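Local coordinates for early 35 kDa protein (Autographa californica nucleopolyhedrovirus, PDB 1P35) that blocks the host cell's apoptotic response to viral infection by inhibiting caspases, and also suppresses the antiviral RNA interference response, at residues 228-233 against 239-244. Sequence-based numbering, arbitrary orientation.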
# COMPACT_ATOMS: atom_id res chain seq x y z
N VAL A 228 -13.67 0.67 -30.58
CA VAL A 228 -13.37 1.74 -29.66
C VAL A 228 -14.53 2.72 -29.69
O VAL A 228 -14.96 3.13 -30.79
CB VAL A 228 -12.08 2.41 -30.09
CG1 VAL A 228 -11.92 3.69 -29.35
CG2 VAL A 228 -10.89 1.41 -29.81
N LEU A 229 -15.10 3.04 -28.53
CA LEU A 229 -16.18 4.00 -28.48
C LEU A 229 -15.74 5.29 -27.80
O LEU A 229 -14.89 5.30 -26.86
CB LEU A 229 -17.42 3.42 -27.79
CG LEU A 229 -18.35 2.57 -28.70
CD1 LEU A 229 -17.56 1.49 -29.40
CD2 LEU A 229 -19.47 1.91 -27.88
N TYR A 230 -16.31 6.39 -28.30
CA TYR A 230 -16.02 7.73 -27.80
C TYR A 230 -17.21 8.27 -27.01
O TYR A 230 -18.36 8.28 -27.50
CB TYR A 230 -15.71 8.67 -28.99
CG TYR A 230 -15.58 10.13 -28.56
CD1 TYR A 230 -14.53 10.56 -27.73
CD2 TYR A 230 -16.55 11.05 -28.93
CE1 TYR A 230 -14.46 11.88 -27.29
CE2 TYR A 230 -16.49 12.38 -28.49
CZ TYR A 230 -15.44 12.78 -27.68
OH TYR A 230 -15.33 14.11 -27.38
N TYR A 231 -16.94 8.72 -25.79
CA TYR A 231 -17.95 9.27 -24.90
C TYR A 231 -17.82 10.74 -24.53
O TYR A 231 -16.74 11.22 -24.21
CB TYR A 231 -18.00 8.51 -23.58
CG TYR A 231 -18.50 7.09 -23.67
CD1 TYR A 231 -17.64 6.06 -24.03
CD2 TYR A 231 -19.88 6.78 -23.49
CE1 TYR A 231 -18.09 4.74 -24.22
CE2 TYR A 231 -20.36 5.44 -23.68
CZ TYR A 231 -19.44 4.43 -24.05
OH TYR A 231 -19.82 3.14 -24.25
N ASN A 232 -18.95 11.44 -24.57
CA ASN A 232 -19.00 12.83 -24.15
C ASN A 232 -20.32 12.87 -23.37
O ASN A 232 -21.36 13.29 -23.88
CB ASN A 232 -19.06 13.76 -25.35
CG ASN A 232 -18.75 15.21 -24.97
OD1 ASN A 232 -19.05 15.65 -23.84
ND2 ASN A 232 -18.18 15.95 -25.91
N GLU A 233 -20.24 12.40 -22.12
CA GLU A 233 -21.36 12.27 -21.21
C GLU A 233 -21.34 13.18 -19.97
O GLU A 233 -20.30 13.69 -19.53
CB GLU A 233 -21.46 10.83 -20.68
CG GLU A 233 -21.45 9.71 -21.70
CD GLU A 233 -21.48 8.31 -21.03
OE1 GLU A 233 -20.72 8.04 -20.05
OE2 GLU A 233 -22.26 7.46 -21.52
N SER A 239 -18.81 15.22 -15.46
CA SER A 239 -18.70 15.32 -16.90
C SER A 239 -17.60 14.30 -17.24
O SER A 239 -16.55 14.26 -16.60
CB SER A 239 -18.28 16.73 -17.35
OG SER A 239 -19.30 17.68 -17.06
N MET A 240 -17.87 13.44 -18.21
CA MET A 240 -16.94 12.40 -18.58
C MET A 240 -16.71 12.43 -20.08
O MET A 240 -17.66 12.28 -20.89
CB MET A 240 -17.46 10.99 -18.17
CG MET A 240 -17.72 10.79 -16.70
SD MET A 240 -19.48 10.51 -16.28
CE MET A 240 -20.14 12.10 -16.52
N ILE A 241 -15.45 12.61 -20.45
CA ILE A 241 -15.06 12.67 -21.84
C ILE A 241 -13.93 11.62 -21.95
O ILE A 241 -12.83 11.85 -21.51
CB ILE A 241 -14.63 14.13 -22.17
CG1 ILE A 241 -15.86 15.06 -22.10
CG2 ILE A 241 -14.04 14.24 -23.56
CD1 ILE A 241 -15.50 16.57 -22.27
N TYR A 242 -14.23 10.48 -22.57
CA TYR A 242 -13.27 9.39 -22.64
C TYR A 242 -13.50 8.41 -23.79
O TYR A 242 -14.50 8.48 -24.52
CB TYR A 242 -13.32 8.57 -21.32
CG TYR A 242 -14.68 7.94 -21.06
CD1 TYR A 242 -15.74 8.68 -20.58
CD2 TYR A 242 -14.91 6.58 -21.33
CE1 TYR A 242 -17.01 8.09 -20.35
CE2 TYR A 242 -16.18 5.99 -21.10
CZ TYR A 242 -17.21 6.76 -20.61
OH TYR A 242 -18.46 6.20 -20.39
N LYS A 243 -12.55 7.50 -23.96
CA LYS A 243 -12.70 6.46 -24.94
C LYS A 243 -12.66 5.16 -24.13
O LYS A 243 -12.08 5.12 -23.02
CB LYS A 243 -11.59 6.49 -25.96
CG LYS A 243 -11.84 7.45 -27.09
CD LYS A 243 -10.69 7.54 -28.05
CE LYS A 243 -11.11 8.38 -29.29
NZ LYS A 243 -10.03 8.35 -30.25
N ALA A 244 -13.29 4.11 -24.68
CA ALA A 244 -13.31 2.83 -24.02
C ALA A 244 -13.21 1.75 -25.07
O ALA A 244 -13.66 1.94 -26.19
CB ALA A 244 -14.62 2.66 -23.20
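Tyr231 and Tyr242 pack against each other across an antiparallel hairpin, whose six backbone hydrogen bonds pair Leu229 with Ala244, Tyr231 with Tyr242 and Glu233 with Met240. Packing is tightest at the side chains of Tyr231, Tyr242 and Glu233. The two phenol rings are nearly parallel (6°) but slid apart until they barely overlap, with centroids 4.6 Å from each other. Tyr242 holds CG between its backbone N and carbonyl carbon (chi1 62°), which swings the ring across the neighbouring strand, against Tyr231 CB and CG. Tyr231 CB consequently makes a CH-pi contact 3.6 Å from the Tyr242 ring centroid, while Tyr242 OH lies over one face of the Tyr231 ring. Tyr242 OH donates to Glu233 OE1 (2.9 Å), meeting it from above the carboxylate plane, and also bonds Lys262 NZ; the lysine in turn forms a cation-pi contact with Tyr231. On the looser face, Tyr230 and Ile241 run side by side, with Tyr230 OH 4.0 Å from Ile241 CG2. Solvent-exposed Asn232 rests OD1 on Ile241 CG1 at 3.7 Å. Helix 206-215 touches Tyr230 and Asn232 on this face, and Lys243 NZ bonds Leu216 O and Gln214 O at the end of that helix. Strand 238-249 lies between 227-234 and 259-271, bonding the latter through the backbones of Ser239, Ile241 and Lys243.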